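Local coordinates for SspB protein (PDB 6JUF) that probably acts as a metal-dependent DNase in a bacterial defence system that senses phosphorothioate-modified DNA and protects its host against phages, at residues 20-24 with 198-202; 68-74 with 84-88; 121-125 with 344-348; 181-185 with 208-212. One frame throughout, in Å; residues are numbered along the deposited sequence.

How the contacts relate
From the N terminus, the chain enters contact 1 at 20-24, just before helix 24-34, and that contact closes 174 residues later at 198-202. Nested inside this loop is contact 2, the hairpin of strands 70-74 and 83-87. Contact 3 opens next, at 121-125, and closes only on the C-terminal helix 339-350, so it crosses contact 1. Contact 4, between 181-185 and 208-212, also crosses contact 1 but is nested within contact 3. Contacts 2 and 3 touch through Arg71, whose NH2 probably hydrogen-bonds Gly123 O. Contacts 1 and 4, with centres about 15 Å apart, share the side that meets the second subunit.

Contact 1: residues 20-24 with 198-202; sequences FAPRF and LSCPF
Ala21 is small enough to bring its methyl CB to 4.2 Å from Cys200 SG, a loose apolar touch. Pro22 does more. Its CD meets the same sulfur, while its CB comes at 3.8 Å to CE2 of Phe202, the proline and the aromatic side chain lying at about a right angle. Cys200 can serve this corner because SG is swung opposite its own backbone N (chi1 -175°), and a compact thiol suits a buried site lined by a proline ring. Water links the two loops: one molecule donates both to Pro22 O and, at 2.8 Å, to Ser199 O. Arg23 next starts away from the other loop, but its extended chain carries the guanidinium back, where CD2 of Leu198 sits 3.5 Å above the middle of one face and CD1 comes to 3.3 Å from NH2. A branched leucine covers the flat face, which offers no N-H, so the N-H groups in the plane remain usable: NH1 forms a salt bridge with Glu105 of the second subunit. Arg23 is also the N-cap residue, and Phe24 opens helix 24-34; its N gives a hydrogen bond of 2.9 Å to a second water, which in turn donates to Ser199 OG. That hydroxyl also bonds Leu104 O of the second subunit, so the contact belongs to the dimer interface as well. Around it, Trp63 of helix 57-66 meets Pro22, Leu110 and Leu113 of helix 107-118 pack on Phe202, and Met179 of helix 166-180 touches Pro22, Cys200 and Phe202.

Contact 2: residues 68-74 with 84-88; sequences KLTREHY and LSYPT
Arg71 and Tyr86 exchange two backbone hydrogen bonds, Arg71 N to Tyr86 O and Tyr86 N to Arg71 O, both 2.9 Å. The same ladder repeats at His73 and Leu84, where His73 N bonds to Leu84 O and Leu84 N to His73 O. Between these hydrogen-bonded pairs, Glu72 faces Ser85 in a non-hydrogen-bonded pair, where CA of Glu72 comes to 3.0 Å from Leu84 O. On the face that carries Arg71, His73, Leu84 and Tyr86, the flat tyrosine ring suits the line of the strands, presenting its edge to His73 O with CE2 of Tyr86 at 4.0 Å. This is an antiparallel beta hairpin, strand 70-74 returning as 83-87, and its open end is fastened by Thr88. The hydroxyl of Thr88 lies between its own N and carbonyl carbon (chi1 59°), from where OG1 donates to Lys68 O at 2.8 Å; Thr88 N adds a bond to Leu69 O. Threonine is apt here, since OG1 also caps Ala91 N of helix 89-95. Lys68, with positive phi, is the C-prime residue of the Schellman motif that ends helix 57-66. On the other face, one water receives bonds from Thr70 OG1 and Ser85 OG and gives one to Glu72 OE2. Further out, Arg61 and Arg65 of helix 57-66 hold that same carboxylate oxygen in salt bridges, and Val34 of helix 24-34 packs against Thr70, Ser85 and Pro87.

Contact 3: residues 121-125 with 344-348; sequences RPGTK and EKREL
Over one face of the Glu347 carboxylate lies the carbonyl oxygen of Gly123, 3.2 Å from CD, while at the edge the syn lone pair of OE1 takes a hydrogen bond from Lys125 N. That bond, from Lys125 N to Glu347 OE1, is short, 2.7 Å, with an N-H...O angle of 153°. OE1 also accepts from a water that in turn receives the N-H of Gly123, and a further water donates both to OE2 and to Lys125 O. The carboxylate reaches the loop because CG of Glu347 is anti to its backbone N (chi1 -159°) and the chain runs straight from there; glutamate is long enough to carry its carboxylate from the helix to the backbone N-H groups of the loop. The loop is a type II beta turn from Arg121 to Thr124, closed by Thr124 N to Arg121 O at 2.8 Å. Pro122 has the phi of the second position, and Gly123 has the positive phi of the third, which favours glycine. The bare CA also lets the helix come close: Leu348 CG lies 3.8 Å from Gly123 CA, and Leu348 CD2 lies 3.6 Å from Gly123 N. Glu344 runs out beside the turn, its CG near Gly123 O and its OE2 taking a bond at 2.6 Å from a water that also donates to Pro122 O and accepts from Thr124 OG1. The turn is thus joined to helix 339-350 near the C terminus. Two acceptors, the Gly123 carbonyl and the carboxylate, face each other closely, and Arg71 of the hairpin probably eases this, hydrogen-bonding Gly123 O and making a long, weak ion pair with Glu347 OE2.

Contact 4: residues 181-185 with 208-212; sequences VPAQR and MEQVG
Arg185 and Glu209 both fold at their second torsion to meet: the arginine chain turns about its CB-CG bond (chi2 -52°), and the glutamate, whose CG is anti to its own N, bends with chi2 58° so that a side chain starting away from the loop comes back to it. The result is a side-on, two-pronged salt bridge between a 3-10 turn, 183-185, and strand 208-211, the outermost strand on its side of a three-stranded antiparallel sheet. Arg185 NE reaches Glu209 OE1 at 2.8 Å and Arg185 NH2 reaches Glu209 OE2 at 2.9 Å. Both oxygens lie almost exactly in the guanidinium plane, and the bonds are nearly straight, yet the carboxylate is turned 32° from that plane. Glu209 OE1 has a second donor, since Gln210 N bonds to its anti lone pair at 2.8 Å; this backbone N-H helps to hold the carboxylate in its rotation, and arginine suits because its two parallel N-H groups match the two oxygens. Pro182 packs beside the pair, with Pro182 CD 3.7 Å from Glu209 OE1 and its CB over one guanidinium face toward the rim. Pro182 also begins the turn, its O accepting from Arg185 N. Trp219 of the neighbouring strand 218-221 touches Val181, Arg185 and Met208. Nearer the start of both segments the contact becomes apolar: Met208, long and extended, slides past Val181, whose CG1 lies 3.7 Å from the methionine CG and just as near its SD.

Contact 1: residues 20-24 with 198-202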
loop_
_atom_site.group_PDB
_atom_site.type_symbol
_atom_site.label_atom_id
_atom_site.label_comp_id
_atom_site.label_asym_id
_atom_site.label_seq_id
_atom_site.Cartn_x
_atom_site.Cartn_y
_atom_site.Cartn_z
ATOM N N PHE B 20 -12.526 -0.639 -10.597
ATOM C CA PHE B 20 -11.316 -1.053 -9.855
ATOM C C PHE B 20 -10.344 0.135 -9.706
ATOM O O PHE B 20 -9.913 0.679 -10.711
ATOM C CB PHE B 20 -10.574 -2.108 -10.666
ATOM C CG PHE B 20 -11.279 -3.470 -10.683
ATOM C CD1 PHE B 20 -11.474 -4.181 -9.502
ATOM C CD2 PHE B 20 -11.732 -4.006 -11.889
ATOM C CE1 PHE B 20 -12.079 -5.455 -9.499
ATOM C CE2 PHE B 20 -12.323 -5.278 -11.911
ATOM C CZ PHE B 20 -12.512 -5.973 -10.712
ATOM N N ALA B 21 -10.044 0.497 -8.447
ATOM C CA ALA B 21 -9.047 1.544 -8.156
ATOM C C ALA B 21 -7.668 0.967 -8.359
ATOM O O ALA B 21 -7.521 -0.252 -8.455
ATOM C CB ALA B 21 -9.263 2.080 -6.753
ATOM N N PRO B 22 -6.629 1.820 -8.459
ATOM C CA PRO B 22 -5.291 1.272 -8.772
ATOM C C PRO B 22 -4.779 0.309 -7.687
ATOM O O PRO B 22 -5.093 0.476 -6.516
ATOM C CB PRO B 22 -4.394 2.540 -8.839
ATOM C CG PRO B 22 -5.366 3.659 -9.142
ATOM C CD PRO B 22 -6.643 3.294 -8.464
ATOM N N ARG B 23 -3.989 -0.658 -8.072
ATOM C CA ARG B 23 -3.312 -1.539 -7.153
ATOM C C ARG B 23 -1.820 -1.556 -7.455
ATOM O O ARG B 23 -1.435 -1.506 -8.638
ATOM C CB ARG B 23 -3.805 -2.990 -7.390
ATOM C CG ARG B 23 -5.322 -3.174 -7.338
ATOM C CD ARG B 23 -5.713 -4.649 -7.193
ATOM N NE ARG B 23 -7.133 -4.781 -7.490
ATOM C CZ ARG B 23 -7.786 -5.931 -7.451
ATOM N NH1 ARG B 23 -7.093 -7.056 -7.185
ATOM N NH2 ARG B 23 -9.083 -5.985 -7.765
ATOM N N PHE B 24 -0.977 -1.624 -6.404
ATOM C CA PHE B 24 0.436 -1.659 -6.667
ATOM C C PHE B 24 0.844 -2.870 -7.560
ATOM O O PHE B 24 1.597 -2.742 -8.514
ATOM C CB PHE B 24 1.272 -1.711 -5.367
ATOM C CG PHE B 24 2.699 -2.068 -5.612
ATOM C CD1 PHE B 24 3.561 -1.156 -6.247
ATOM C CD2 PHE B 24 3.175 -3.366 -5.352
ATOM C CE1 PHE B 24 4.867 -1.526 -6.586
ATOM C CE2 PHE B 24 4.497 -3.699 -5.656
ATOM C CZ PHE B 24 5.338 -2.784 -6.284
ATOM N N LEU B 198 -10.219 -3.707 -1.218
ATOM C CA LEU B 198 -8.845 -3.797 -1.731
ATOM C C LEU B 198 -8.019 -2.691 -1.131
ATOM O O LEU B 198 -8.538 -1.641 -0.790
ATOM C CB LEU B 198 -8.813 -3.725 -3.260
ATOM C CG LEU B 198 -9.583 -4.905 -3.846
ATOM C CD1 LEU B 198 -10.274 -4.527 -5.105
ATOM C CD2 LEU B 198 -8.678 -6.099 -4.029
ATOM N N SER B 199 -6.729 -2.918 -0.987
ATOM C CA SER B 199 -5.841 -1.820 -0.647
ATOM C C SER B 199 -5.708 -0.807 -1.816
ATOM O O SER B 199 -5.911 -1.158 -2.987
ATOM C CB SER B 199 -4.456 -2.343 -0.247
ATOM O OG SER B 199 -3.834 -3.015 -1.326
ATOM N N CYS B 200 -5.466 0.474 -1.482
ATOM C CA CYS B 200 -5.147 1.421 -2.575
ATOM C C CYS B 200 -4.160 2.406 -1.995
ATOM O O CYS B 200 -4.531 3.148 -1.049
ATOM C CB CYS B 200 -6.407 2.184 -3.064
ATOM S SG CYS B 200 -5.934 3.188 -4.484
ATOM N N PRO B 201 -2.923 2.402 -2.484
ATOM C CA PRO B 201 -1.877 3.177 -1.780
ATOM C C PRO B 201 -2.097 4.685 -1.871
ATOM O O PRO B 201 -1.511 5.450 -1.113
ATOM C CB PRO B 201 -0.570 2.741 -2.476
ATOM C CG PRO B 201 -1.024 2.270 -3.857
ATOM C CD PRO B 201 -2.377 1.625 -3.633
ATOM N N PHE B 202 -2.989 5.112 -2.756
ATOM C CA PHE B 202 -3.270 6.544 -2.854
ATOM C C PHE B 202 -4.061 7.091 -1.682
ATOM O O PHE B 202 -4.082 8.310 -1.476
ATOM C CB PHE B 202 -3.962 6.853 -4.178
ATOM C CG PHE B 202 -3.060 6.572 -5.368
ATOM C CD1 PHE B 202 -2.147 7.533 -5.800
ATOM C CD2 PHE B 202 -3.016 5.294 -5.945
ATOM C CE1 PHE B 202 -1.308 7.293 -6.895
ATOM C CE2 PHE B 202 -2.126 5.026 -6.997
ATOM C CZ PHE B 202 -1.260 6.038 -7.468
HETATM O O HOH W 1 -7.603 -0.521 -5.087
HETATM O O HOH W 2 -2.291 -2.166 -3.913
#

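Contact 2: residues 68-74 with 84-88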
loop_
_atom_site.group_PDB
_atom_site.type_symbol
_atom_site.label_atom_id
_atom_site.label_comp_id
_atom_site.label_asym_id
_atom_site.label_seq_id
_atom_site.Cartn_x
_atom_site.Cartn_y
_atom_site.Cartn_z
ATOM N N LYS B 68 0.721 6.977 -17.251
ATOM C CA LYS B 68 1.819 7.350 -18.177
ATOM C C LYS B 68 2.975 6.380 -18.081
ATOM O O LYS B 68 4.156 6.734 -18.311
ATOM C CB LYS B 68 2.263 8.828 -18.027
ATOM C CG LYS B 68 1.129 9.855 -17.951
ATOM C CD LYS B 68 0.136 9.850 -19.088
ATOM C CE LYS B 68 -0.587 11.194 -19.277
ATOM N NZ LYS B 68 -1.286 11.634 -18.045
ATOM N N LEU B 69 2.647 5.133 -17.728
ATOM C CA LEU B 69 3.633 4.070 -17.584
ATOM C C LEU B 69 3.728 3.249 -18.850
ATOM O O LEU B 69 4.720 2.542 -19.068
ATOM C CB LEU B 69 3.285 3.162 -16.379
ATOM C CG LEU B 69 3.272 3.914 -15.027
ATOM C CD1 LEU B 69 2.651 3.012 -13.973
ATOM C CD2 LEU B 69 4.655 4.304 -14.512
ATOM N N THR B 70 2.691 3.322 -19.693
ATOM C CA THR B 70 2.765 2.769 -21.044
ATOM C C THR B 70 2.165 3.750 -22.006
ATOM O O THR B 70 1.451 4.679 -21.583
ATOM C CB THR B 70 1.923 1.500 -21.203
ATOM O OG1 THR B 70 0.547 1.783 -20.808
ATOM C CG2 THR B 70 2.483 0.337 -20.354
ATOM N N ARG B 71 2.550 3.560 -23.291
ATOM C CA ARG B 71 1.849 4.180 -24.410
ATOM C C ARG B 71 1.334 3.022 -25.259
ATOM O O ARG B 71 1.906 1.920 -25.206
ATOM C CB ARG B 71 2.784 5.074 -25.257
ATOM C CG ARG B 71 3.030 6.516 -24.772
ATOM C CD ARG B 71 2.020 7.355 -25.620
ATOM N NE ARG B 71 2.558 8.625 -25.663
ATOM C CZ ARG B 71 1.967 9.739 -25.970
ATOM N NH1 ARG B 71 0.695 9.739 -26.360
ATOM N NH2 ARG B 71 2.709 10.836 -25.881
ATOM N N GLU B 72 0.309 3.247 -26.063
ATOM C CA GLU B 72 -0.195 2.221 -26.926
ATOM C C GLU B 72 -0.130 2.706 -28.400
ATOM O O GLU B 72 -0.272 3.904 -28.713
ATOM C CB GLU B 72 -1.648 1.819 -26.537
ATOM C CG GLU B 72 -1.750 1.226 -25.137
ATOM C CD GLU B 72 -3.118 0.679 -24.858
ATOM O OE1 GLU B 72 -3.995 0.650 -25.752
ATOM O OE2 GLU B 72 -3.337 0.313 -23.693
ATOM N N HIS B 73 0.089 1.717 -29.278
ATOM C CA HIS B 73 0.179 2.005 -30.736
ATOM C C HIS B 73 -0.047 0.776 -31.535
ATOM O O HIS B 73 0.189 -0.296 -31.024
ATOM C CB HIS B 73 1.534 2.619 -31.085
ATOM C CG HIS B 73 1.511 3.400 -32.387
ATOM N ND1 HIS B 73 2.175 2.974 -33.464
ATOM C CD2 HIS B 73 0.760 4.497 -32.799
ATOM C CE1 HIS B 73 1.965 3.826 -34.494
ATOM N NE2 HIS B 73 1.084 4.737 -34.095
ATOM N N TYR B 74 -0.456 0.879 -32.803
ATOM C CA TYR B 74 -0.517 -0.342 -33.627
ATOM C C TYR B 74 0.857 -1.021 -33.731
ATOM O O TYR B 74 1.918 -0.354 -33.778
ATOM C CB TYR B 74 -1.063 -0.037 -35.032
ATOM C CG TYR B 74 -2.297 0.860 -35.011
ATOM C CD1 TYR B 74 -3.573 0.334 -34.741
ATOM C CD2 TYR B 74 -2.182 2.236 -35.239
ATOM C CE1 TYR B 74 -4.701 1.150 -34.734
ATOM C CE2 TYR B 74 -3.295 3.063 -35.214
ATOM C CZ TYR B 74 -4.555 2.520 -34.964
ATOM O OH TYR B 74 -5.673 3.351 -34.951
ATOM N N LEU B 84 -1.137 -2.235 -29.284
ATOM C CA LEU B 84 -0.159 -2.883 -28.435
ATOM C C LEU B 84 0.354 -1.870 -27.360
ATOM O O LEU B 84 0.293 -0.664 -27.561
ATOM C CB LEU B 84 1.044 -3.388 -29.260
ATOM C CG LEU B 84 0.764 -4.346 -30.449
ATOM C CD1 LEU B 84 1.982 -5.188 -30.757
ATOM C CD2 LEU B 84 -0.391 -5.256 -30.182
ATOM N N SER B 85 1.005 -2.418 -26.313
ATOM C CA SER B 85 1.506 -1.561 -25.166
ATOM C C SER B 85 3.015 -1.549 -25.043
ATOM O O SER B 85 3.632 -2.563 -25.384
ATOM C CB SER B 85 0.904 -2.036 -23.834
ATOM O OG SER B 85 -0.494 -1.805 -23.861
ATOM N N TYR B 86 3.593 -0.412 -24.688
ATOM C CA TYR B 86 5.055 -0.228 -24.650
ATOM C C TYR B 86 5.309 0.569 -23.373
ATOM O O TYR B 86 4.646 1.559 -23.155
ATOM C CB TYR B 86 5.554 0.474 -25.901
ATOM C CG TYR B 86 5.139 -0.259 -27.157
ATOM C CD1 TYR B 86 5.979 -1.252 -27.674
ATOM C CD2 TYR B 86 3.946 0.058 -27.834
ATOM C CE1 TYR B 86 5.597 -1.958 -28.829
ATOM C CE2 TYR B 86 3.550 -0.643 -28.954
ATOM C CZ TYR B 86 4.402 -1.615 -29.461
ATOM O OH TYR B 86 4.072 -2.295 -30.587
ATOM N N PRO B 87 6.292 0.124 -22.570
ATOM C CA PRO B 87 6.668 0.852 -21.368
ATOM C C PRO B 87 7.345 2.220 -21.669
ATOM O O PRO B 87 8.181 2.313 -22.570
ATOM C CB PRO B 87 7.682 -0.105 -20.666
ATOM C CG PRO B 87 8.378 -0.805 -21.815
ATOM C CD PRO B 87 7.274 -0.964 -22.878
ATOM N N THR B 88 6.966 3.274 -20.910
ATOM C CA THR B 88 7.534 4.576 -21.125
ATOM C C THR B 88 8.859 4.658 -20.410
ATOM O O THR B 88 9.120 3.842 -19.472
ATOM C CB THR B 88 6.597 5.649 -20.570
ATOM O OG1 THR B 88 6.419 5.391 -19.161
ATOM C CG2 THR B 88 5.249 5.609 -21.238
HETATM O O HOH W 3 -1.467 -0.074 -21.721
#

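Contact 3: residues 121-125 with 344-348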
loop_
_atom_site.group_PDB
_atom_site.type_symbol
_atom_site.label_atom_id
_atom_site.label_comp_id
_atom_site.label_asym_id
_atom_site.label_seq_id
_atom_site.Cartn_x
_atom_site.Cartn_y
_atom_site.Cartn_z
ATOM N N ARG B 121 -0.244 17.334 -21.650
ATOM C CA ARG B 121 0.580 18.263 -22.442
ATOM C C ARG B 121 0.349 17.925 -23.904
ATOM O O ARG B 121 -0.220 16.864 -24.204
ATOM C CB ARG B 121 2.061 18.135 -22.053
ATOM C CG ARG B 121 2.866 17.443 -23.142
ATOM C CD ARG B 121 3.662 16.221 -22.707
ATOM N NE ARG B 121 3.953 16.194 -21.283
ATOM C CZ ARG B 121 4.872 16.942 -20.697
ATOM N NH1 ARG B 121 5.618 17.766 -21.440
ATOM N NH2 ARG B 121 5.052 16.882 -19.365
ATOM N N PRO B 122 0.806 18.794 -24.836
ATOM C CA PRO B 122 0.574 18.472 -26.238
ATOM C C PRO B 122 1.257 17.167 -26.592
ATOM O O PRO B 122 2.442 16.939 -26.289
ATOM C CB PRO B 122 1.214 19.666 -26.988
ATOM C CG PRO B 122 1.193 20.786 -25.987
ATOM C CD PRO B 122 1.350 20.159 -24.640
ATOM N N GLY B 123 0.486 16.287 -27.192
ATOM C CA GLY B 123 0.977 14.961 -27.565
ATOM C C GLY B 123 0.788 13.898 -26.470
ATOM O O GLY B 123 0.930 12.696 -26.749
ATOM N N THR B 124 0.434 14.301 -25.249
ATOM C CA THR B 124 0.168 13.362 -24.116
ATOM C C THR B 124 -0.917 13.834 -23.148
ATOM O O THR B 124 -0.634 14.314 -22.049
ATOM C CB THR B 124 1.463 13.017 -23.323
ATOM O OG1 THR B 124 2.541 12.762 -24.216
ATOM C CG2 THR B 124 1.270 11.774 -22.385
ATOM N N LYS B 125 -2.173 13.727 -23.598
ATOM C CA LYS B 125 -3.320 14.189 -22.816
ATOM C C LYS B 125 -3.593 13.184 -21.684
ATOM O O LYS B 125 -3.080 12.047 -21.673
ATOM C CB LYS B 125 -4.558 14.296 -23.722
ATOM C CG LYS B 125 -4.612 15.508 -24.609
ATOM C CD LYS B 125 -5.834 15.392 -25.536
ATOM C CE LYS B 125 -6.122 16.760 -26.141
ATOM N NZ LYS B 125 -7.373 16.731 -26.951
ATOM N N GLU B 344 3.176 9.360 -29.580
ATOM C CA GLU B 344 3.203 10.818 -29.389
ATOM C C GLU B 344 2.874 11.576 -30.710
ATOM O O GLU B 344 2.058 12.494 -30.722
ATOM C CB GLU B 344 4.526 11.257 -28.794
ATOM C CG GLU B 344 4.417 12.669 -28.200
ATOM C CD GLU B 344 5.752 13.250 -27.847
ATOM O OE1 GLU B 344 6.694 13.047 -28.637
ATOM O OE2 GLU B 344 5.867 13.899 -26.785
ATOM N N LYS B 345 3.491 11.129 -31.816
ATOM C CA LYS B 345 3.296 11.778 -33.124
ATOM C C LYS B 345 1.844 11.745 -33.594
ATOM O O LYS B 345 1.294 12.735 -34.113
ATOM C CB LYS B 345 4.198 11.161 -34.192
ATOM C CG LYS B 345 5.635 11.655 -34.144
ATOM C CD LYS B 345 6.366 11.347 -35.455
ATOM C CE LYS B 345 7.818 11.820 -35.400
ATOM N NZ LYS B 345 8.565 11.195 -34.262
ATOM N N ARG B 346 1.251 10.566 -33.411
ATOM C CA ARG B 346 -0.158 10.357 -33.718
ATOM C C ARG B 346 -1.040 11.330 -32.976
ATOM O O ARG B 346 -1.993 11.884 -33.551
ATOM C CB ARG B 346 -0.588 8.940 -33.361
ATOM C CG ARG B 346 -2.009 8.681 -33.887
ATOM C CD ARG B 346 -2.660 7.441 -33.329
ATOM N NE ARG B 346 -2.294 7.215 -31.939
ATOM C CZ ARG B 346 -2.727 7.925 -30.896
ATOM N NH1 ARG B 346 -3.582 8.972 -31.038
ATOM N NH2 ARG B 346 -2.275 7.582 -29.687
ATOM N N GLU B 347 -0.760 11.486 -31.679
ATOM C CA GLU B 347 -1.554 12.410 -30.889
ATOM C C GLU B 347 -1.290 13.870 -31.312
ATOM O O GLU B 347 -2.223 14.675 -31.417
ATOM C CB GLU B 347 -1.301 12.198 -29.397
ATOM C CG GLU B 347 -2.424 12.750 -28.555
ATOM C CD GLU B 347 -2.291 12.432 -27.068
ATOM O OE1 GLU B 347 -2.406 13.373 -26.287
ATOM O OE2 GLU B 347 -2.123 11.224 -26.666
ATOM N N LEU B 348 -0.011 14.199 -31.567
ATOM C CA LEU B 348 0.366 15.545 -31.988
ATOM C C LEU B 348 -0.349 15.910 -33.291
ATOM O O LEU B 348 -0.818 17.041 -33.451
ATOM C CB LEU B 348 1.862 15.640 -32.146
ATOM C CG LEU B 348 2.631 15.859 -30.848
ATOM C CD1 LEU B 348 4.123 15.689 -31.053
ATOM C CD2 LEU B 348 2.365 17.186 -30.132
HETATM O O HOH W 4 3.826 14.783 -25.364
HETATM O O HOH W 5 -2.286 15.981 -27.194
HETATM O O HOH W 6 -1.986 10.603 -23.874
#

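Contact 4: residues 181-185 with 208-212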
loop_
_atom_site.group_PDB
_atom_site.type_symbol
_atom_site.label_atom_id
_atom_site.label_comp_id
_atom_site.label_asym_id
_atom_site.label_seq_id
_atom_site.Cartn_x
_atom_site.Cartn_y
_atom_site.Cartn_z
ATOM N N VAL B 181 -10.160 8.009 -0.452
ATOM C CA VAL B 181 -10.709 8.121 0.901
ATOM C C VAL B 181 -10.264 6.920 1.769
ATOM O O VAL B 181 -9.908 5.848 1.252
ATOM C CB VAL B 181 -12.279 8.239 0.943
ATOM C CG1 VAL B 181 -12.749 9.334 0.004
ATOM C CG2 VAL B 181 -12.962 6.904 0.660
ATOM N N PRO B 182 -10.242 7.118 3.101
ATOM C CA PRO B 182 -9.835 5.991 3.959
ATOM C C PRO B 182 -10.732 4.787 3.782
ATOM O O PRO B 182 -11.941 4.940 3.531
ATOM C CB PRO B 182 -9.945 6.557 5.394
ATOM C CG PRO B 182 -9.812 8.073 5.200
ATOM C CD PRO B 182 -10.462 8.369 3.855
ATOM N N ALA B 183 -10.132 3.586 3.848
ATOM C CA ALA B 183 -10.857 2.352 3.607
ATOM C C ALA B 183 -12.077 2.222 4.539
ATOM O O ALA B 183 -13.074 1.636 4.202
ATOM C CB ALA B 183 -9.902 1.166 3.818
ATOM N N GLN B 184 -11.969 2.829 5.720
ATOM C CA GLN B 184 -13.050 2.742 6.743
ATOM C C GLN B 184 -14.347 3.414 6.290
ATOM O O GLN B 184 -15.430 3.041 6.777
ATOM C CB GLN B 184 -12.561 3.384 8.045
ATOM C CG GLN B 184 -11.482 2.553 8.744
ATOM C CD GLN B 184 -10.158 2.381 7.973
ATOM O OE1 GLN B 184 -9.655 1.222 7.773
ATOM N NE2 GLN B 184 -9.536 3.489 7.610
ATOM N N ARG B 185 -14.229 4.341 5.326
ATOM C CA ARG B 185 -15.419 5.052 4.772
ATOM C C ARG B 185 -16.106 4.275 3.695
ATOM O O ARG B 185 -17.191 4.672 3.209
ATOM C CB ARG B 185 -15.016 6.379 4.200
ATOM C CG ARG B 185 -14.063 7.189 5.085
ATOM C CD ARG B 185 -14.530 7.375 6.516
ATOM N NE ARG B 185 -13.506 8.206 7.145
ATOM C CZ ARG B 185 -12.848 7.942 8.260
ATOM N NH1 ARG B 185 -13.156 6.884 9.033
ATOM N NH2 ARG B 185 -11.881 8.777 8.667
ATOM N N MET B 208 -8.879 13.056 0.313
ATOM C CA MET B 208 -10.357 13.116 0.247
ATOM C C MET B 208 -10.866 12.480 1.529
ATOM O O MET B 208 -10.257 11.517 2.058
ATOM C CB MET B 208 -10.892 12.339 -0.964
ATOM C CG MET B 208 -12.316 12.688 -1.393
ATOM S SD MET B 208 -12.700 11.713 -2.852
ATOM C CE MET B 208 -14.499 11.526 -2.655
ATOM N N GLU B 209 -11.974 12.983 2.047
ATOM C CA GLU B 209 -12.530 12.464 3.283
ATOM C C GLU B 209 -14.056 12.513 3.229
ATOM O O GLU B 209 -14.660 13.294 2.487
ATOM C CB GLU B 209 -11.972 13.269 4.491
ATOM C CG GLU B 209 -12.466 12.879 5.895
ATOM C CD GLU B 209 -12.173 11.406 6.252
ATOM O OE1 GLU B 209 -12.800 10.490 5.710
ATOM O OE2 GLU B 209 -11.303 11.185 7.138
ATOM N N GLN B 210 -14.656 11.621 4.022
ATOM C CA GLN B 210 -16.077 11.616 4.247
ATOM C C GLN B 210 -16.459 12.753 5.183
ATOM O O GLN B 210 -15.751 13.019 6.172
ATOM C CB GLN B 210 -16.403 10.243 4.879
ATOM C CG GLN B 210 -17.728 10.223 5.569
ATOM C CD GLN B 210 -18.885 10.490 4.662
ATOM O OE1 GLN B 210 -19.850 11.131 5.095
ATOM N NE2 GLN B 210 -18.845 9.980 3.427
ATOM N N VAL B 211 -17.584 13.416 4.927
ATOM C CA VAL B 211 -17.944 14.466 5.852
ATOM C C VAL B 211 -19.370 14.289 6.418
ATOM O O VAL B 211 -20.269 13.794 5.739
ATOM C CB VAL B 211 -17.503 15.852 5.358
ATOM C CG1 VAL B 211 -18.325 16.283 4.159
ATOM C CG2 VAL B 211 -17.553 16.860 6.497
ATOM N N GLY B 212 -19.499 14.635 7.702
ATOM C CA GLY B 212 -20.653 14.357 8.573
ATOM C C GLY B 212 -21.608 13.267 8.144
ATOM O O GLY B 212 -22.768 13.550 7.891
#